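Local coordinates for protein citrinin polyketide synthase (PDB 5MPT) that builds the keto-aldehyde precursor of the mycotoxin citrinin as a non-reducing polyketide synthase, of which this piece is the C-methyltransferase domain, at residues Arg209-Gly214 with Thr238-Ser243. Sequence-based numbering, arbitrary orientation.
Sequences RILEMG and TMTDLS. With SAH (S-adenosyl-L-homocysteine), chain B.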
ATOM      1  N   ARG A 209       5.487 -21.655  10.238  1.00 22.88           N
ATOM      2  CA  ARG A 209       6.474 -20.940   9.452  1.00 20.77           C
ATOM      3  C   ARG A 209       5.776 -19.851   8.662  1.00 20.66           C
ATOM      4  O   ARG A 209       4.928 -20.127   7.800  1.00 20.17           O
ATOM      5  CB  ARG A 209       7.240 -21.910   8.552  1.00 20.40           C
ATOM      6  CG  ARG A 209       7.919 -23.005   9.374  1.00 23.72           C
ATOM      7  CD  ARG A 209       8.818 -23.942   8.555  1.00 26.96           C
ATOM      8  NE  ARG A 209       9.763 -24.626   9.446  1.00 32.24           N
ATOM      9  CZ  ARG A 209       9.876 -25.938   9.596  1.00 37.28           C
ATOM     10  NH1 ARG A 209       9.127 -26.778   8.886  1.00 41.14           N
ATOM     11  NH2 ARG A 209      10.775 -26.411  10.456  1.00 37.24           N
ATOM     12  N   ILE A 210       6.132 -18.616   8.981  1.00 22.18           N
ATOM     13  CA  ILE A 210       5.530 -17.415   8.413  1.00 22.75           C
ATOM     14  C   ILE A 210       6.635 -16.619   7.744  1.00 20.83           C
ATOM     15  O   ILE A 210       7.681 -16.366   8.357  1.00 22.08           O
ATOM     16  CB  ILE A 210       4.847 -16.552   9.489  1.00 23.72           C
ATOM     17  CG1 ILE A 210       3.847 -17.388  10.271  1.00 22.68           C
ATOM     18  CG2 ILE A 210       4.218 -15.306   8.832  1.00 23.24           C
ATOM     19  CD1 ILE A 210       3.153 -16.616  11.438  1.00 20.22           C
ATOM     20  N   LEU A 211       6.411 -16.230   6.496  1.00 18.16           N
ATOM     21  CA  LEU A 211       7.368 -15.412   5.764  1.00 18.37           C
ATOM     22  C   LEU A 211       6.676 -14.141   5.301  1.00 19.49           C
ATOM     23  O   LEU A 211       5.633 -14.198   4.641  1.00 19.11           O
ATOM     24  CB  LEU A 211       7.951 -16.172   4.575  1.00 19.54           C
ATOM     25  CG  LEU A 211       9.101 -15.479   3.822  1.00 20.39           C
ATOM     26  CD1 LEU A 211      10.133 -16.533   3.391  1.00 20.83           C
ATOM     27  CD2 LEU A 211       8.563 -14.716   2.646  1.00 20.06           C
ATOM     28  N   GLU A 212       7.262 -13.005   5.625  1.00 20.91           N
ATOM     29  CA  GLU A 212       6.728 -11.719   5.212  1.00 21.89           C
ATOM     30  C   GLU A 212       7.567 -11.188   4.057  1.00 20.53           C
ATOM     31  O   GLU A 212       8.788 -11.042   4.180  1.00 22.35           O
ATOM     32  CB  GLU A 212       6.694 -10.724   6.374  1.00 22.49           C
ATOM     33  CG  GLU A 212       6.100  -9.400   5.955  1.00 23.88           C
ATOM     34  CD  GLU A 212       6.054  -8.367   7.047  1.00 23.47           C
ATOM     35  OE1 GLU A 212       6.566  -8.626   8.155  1.00 22.42           O
ATOM     36  OE2 GLU A 212       5.531  -7.269   6.760  1.00 23.64           O
ATOM     37  N   MET A 213       6.905 -10.926   2.940  1.00 20.17           N
ATOM     38  CA  MET A 213       7.551 -10.290   1.809  0.73 20.63           C
ATOM     39  C   MET A 213       7.295  -8.794   1.837  1.00 18.10           C
ATOM     40  O   MET A 213       6.290  -8.325   2.362  1.00 20.00           O
ATOM     41  CB  MET A 213       7.045 -10.882   0.503  0.73 21.72           C
ATOM     42  CG  MET A 213       7.343 -12.368   0.430  0.73 24.81           C
ATOM     43  SD  MET A 213       6.890 -13.068  -1.148  0.73 33.15           S
ATOM     44  CE  MET A 213       8.128 -14.343  -1.323  0.73 32.68           C
ATOM     45  N   GLY A 214       8.251  -8.064   1.276  1.00 19.02           N
ATOM     46  CA  GLY A 214       8.111  -6.609   1.201  1.00 19.89           C
ATOM     47  C   GLY A 214       7.870  -5.981   2.553  1.00 21.43           C
ATOM     48  O   GLY A 214       7.139  -4.981   2.672  1.00 22.50           O
ATOM     49  N   THR A 238      10.091 -15.200   9.187  1.00 23.83           N
ATOM     50  CA  THR A 238      11.139 -14.744   8.298  1.00 25.34           C
ATOM     51  C   THR A 238      10.673 -13.417   7.717  1.00 24.75           C
ATOM     52  O   THR A 238       9.715 -13.361   6.932  1.00 24.32           O
ATOM     53  CB  THR A 238      11.440 -15.788   7.219  1.00 27.00           C
ATOM     54  OG1 THR A 238      11.779 -17.038   7.837  1.00 29.12           O
ATOM     55  CG2 THR A 238      12.603 -15.348   6.341  1.00 28.34           C
ATOM     56  N   MET A 239      11.330 -12.349   8.132  1.00 26.50           N
ATOM     57  CA  MET A 239      11.041 -11.022   7.632  1.00 25.82           C
ATOM     58  C   MET A 239      11.962 -10.752   6.449  1.00 25.78           C
ATOM     59  O   MET A 239      13.189 -10.865   6.573  1.00 27.15           O
ATOM     60  CB  MET A 239      11.254  -9.993   8.732  1.00 26.63           C
ATOM     61  CG  MET A 239      10.887  -8.606   8.317  1.00 28.03           C
ATOM     62  SD  MET A 239      11.535  -7.408   9.460  1.00 31.15           S
ATOM     63  CE  MET A 239      10.895  -5.923   8.694  1.00 31.20           C
ATOM     64  N   THR A 240      11.379 -10.407   5.305  1.00 24.55           N
ATOM     65  CA  THR A 240      12.161 -10.215   4.089  1.00 25.15           C
ATOM     66  C   THR A 240      11.732  -8.959   3.338  1.00 23.86           C
ATOM     67  O   THR A 240      10.653  -8.401   3.561  1.00 24.14           O
ATOM     68  CB  THR A 240      12.038 -11.428   3.162  1.00 25.66           C
ATOM     69  OG1 THR A 240      10.825 -11.361   2.410  1.00 24.50           O
ATOM     70  CG2 THR A 240      12.074 -12.743   3.943  1.00 27.66           C
ATOM     71  N   ASP A 241      12.614  -8.509   2.439  1.00 22.22           N
ATOM     72  CA  ASP A 241      12.354  -7.350   1.586  1.00 22.65           C
ATOM     73  C   ASP A 241      13.406  -7.348   0.498  1.00 23.84           C
ATOM     74  O   ASP A 241      14.448  -7.981   0.628  1.00 27.63           O
ATOM     75  CB  ASP A 241      12.415  -6.020   2.358  1.00 24.04           C
ATOM     76  CG  ASP A 241      11.728  -4.858   1.617  1.00 26.17           C
ATOM     77  OD1 ASP A 241      10.533  -4.570   1.844  1.00 25.68           O
ATOM     78  OD2 ASP A 241      12.390  -4.201   0.804  1.00 28.51           O
ATOM     79  N   LEU A 242      13.115  -6.610  -0.566  1.00 23.12           N
ATOM     80  CA  LEU A 242      14.117  -6.369  -1.586  1.00 24.30           C
ATOM     81  C   LEU A 242      15.282  -5.548  -1.049  1.00 26.71           C
ATOM     82  O   LEU A 242      16.405  -5.693  -1.542  1.00 30.70           O
ATOM     83  CB  LEU A 242      13.481  -5.642  -2.778  1.00 21.85           C
ATOM     84  CG  LEU A 242      14.374  -5.573  -4.042  1.00 24.38           C
ATOM     85  CD1 LEU A 242      14.725  -6.952  -4.558  1.00 26.08           C
ATOM     86  CD2 LEU A 242      13.662  -4.811  -5.139  1.00 24.90           C
ATOM     87  N   SER A 243      15.034  -4.668  -0.075  1.00 27.15           N
ATOM     88  CA  SER A 243      16.023  -3.698   0.393  1.00 32.92           C
ATOM     89  C   SER A 243      16.872  -4.272   1.522  1.00 38.48           C
ATOM     90  O   SER A 243      16.349  -4.632   2.577  1.00 36.68           O
ATOM     91  CB  SER A 243      15.324  -2.425   0.865  1.00 36.86           C
ATOM     92  OG  SER A 243      16.156  -1.681   1.737  1.00 40.94           O
TER
HETATM   93  N   SAH B2201       5.049  -3.516   3.743  1.00 23.29           N
HETATM   94  CA  SAH B2201       5.639  -2.154   3.579  1.00 23.82           C
HETATM   95  CB  SAH B2201       4.760  -1.073   2.960  1.00 24.69           C
HETATM   96  CG  SAH B2201       4.566  -1.190   1.459  1.00 24.25           C
HETATM   97  SD  SAH B2201       6.037  -0.440   0.680  1.00 25.90           S
HETATM   98  C   SAH B2201       6.072  -1.664   4.989  1.00 24.99           C
HETATM   99  O   SAH B2201       7.073  -0.812   4.921  1.00 26.98           O
HETATM  100  OXT SAH B2201       5.533  -1.988   6.018  1.00 24.69           O
HETATM  101  C5' SAH B2201       6.521  -1.693  -0.537  1.00 25.52           C
HETATM  102  C4' SAH B2201       7.675  -2.503   0.016  1.00 24.83           C
HETATM  103  O4' SAH B2201       7.902  -3.551  -0.952  1.00 27.15           O
HETATM  104  C3' SAH B2201       9.000  -1.744   0.165  1.00 25.50           C
HETATM  105  O3' SAH B2201       9.556  -2.119   1.422  1.00 23.61           O
HETATM  106  C2' SAH B2201       9.839  -2.253  -1.020  1.00 26.24           C
HETATM  107  O2' SAH B2201      11.233  -2.300  -0.727  1.00 26.86           O
HETATM  108  C1' SAH B2201       9.283  -3.662  -1.187  1.00 26.67           C
HETATM  109  N9  SAH B2201       9.462  -4.269  -2.501  1.00 24.65           N
HETATM  110  C8  SAH B2201       9.338  -3.679  -3.730  1.00 25.96           C
HETATM  111  N7  SAH B2201       9.609  -4.474  -4.738  1.00 25.94           N
HETATM  112  C5  SAH B2201       9.941  -5.675  -4.126  1.00 23.73           C
HETATM  113  C6  SAH B2201      10.334  -6.927  -4.639  1.00 23.80           C
HETATM  114  N6  SAH B2201      10.505  -7.183  -5.942  1.00 23.45           N
HETATM  115  N1  SAH B2201      10.585  -7.911  -3.754  1.00 23.82           N
HETATM  116  C2  SAH B2201      10.451  -7.660  -2.448  1.00 22.92           C
HETATM  117  N3  SAH B2201      10.085  -6.529  -1.844  1.00 22.76           N
HETATM  118  C4  SAH B2201       9.846  -5.564  -2.748  1.00 23.11           C
HETATM  119  O   HOH W   1       9.616 -18.696   8.132  1.00 27.25           O
HETATM  120  O   HOH W   2      10.502  -9.760   0.272  1.00 26.40           O
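Leu-211 pairs in parallel with Thr-238 and Glu-212 with Met-239, joining two neighbouring strands of a Rossmann-like methyltransferase fold, linked by helix 221-231 in a beta-alpha-beta crossover. In this fold the C-terminal ends of two adjacent parallel strands meet the S-adenosyl ligand, here S-adenosyl-L-homocysteine. Backbone bonds set the register: Thr-238 N donates to Ile-210 O at 2.8 Å, and Glu-212 N to Thr-238 O, both nearly straight. Glu-212 O then takes two donors from one residue. Thr-240 N approaches it end-on but with a bent N-H (136°), while Thr-240 OG1, placed between its own N and carbonyl carbon (chi1 81°), reaches it at 2.7 Å from a direction tilted out of the carbonyl plane. A water donates to the same hydroxyl and accepts from Gly-214 N, bridging the strands where Gly-214 N, badly angled to Thr-240 O, makes no direct bond to it.

Apolar contacts are fewer. Leu-211 CD1 meets the methyl CG2 of Thr-238 at 4.0 Å, and its CG rests against CG2 of Thr-240. On the other face lie Glu-212 and Met-239; the carboxylate of Glu-212 is held by Tyr-237 and Thr-221.

Beyond the paired residues the ends of both strands grip S-adenosyl-L-homocysteine. Gly-214, whose positive phi (55°) suits glycine, accepts from the ligand amino N through its carbonyl O at 2.8 Å. Asp-241 takes both ribose hydroxyls, one on each carboxylate oxygen: O3' donates to OD1, and O2' to OD2. That second oxygen also closes an Asx turn, its anti lone pair receiving Ser-243 N at 2.8 Å.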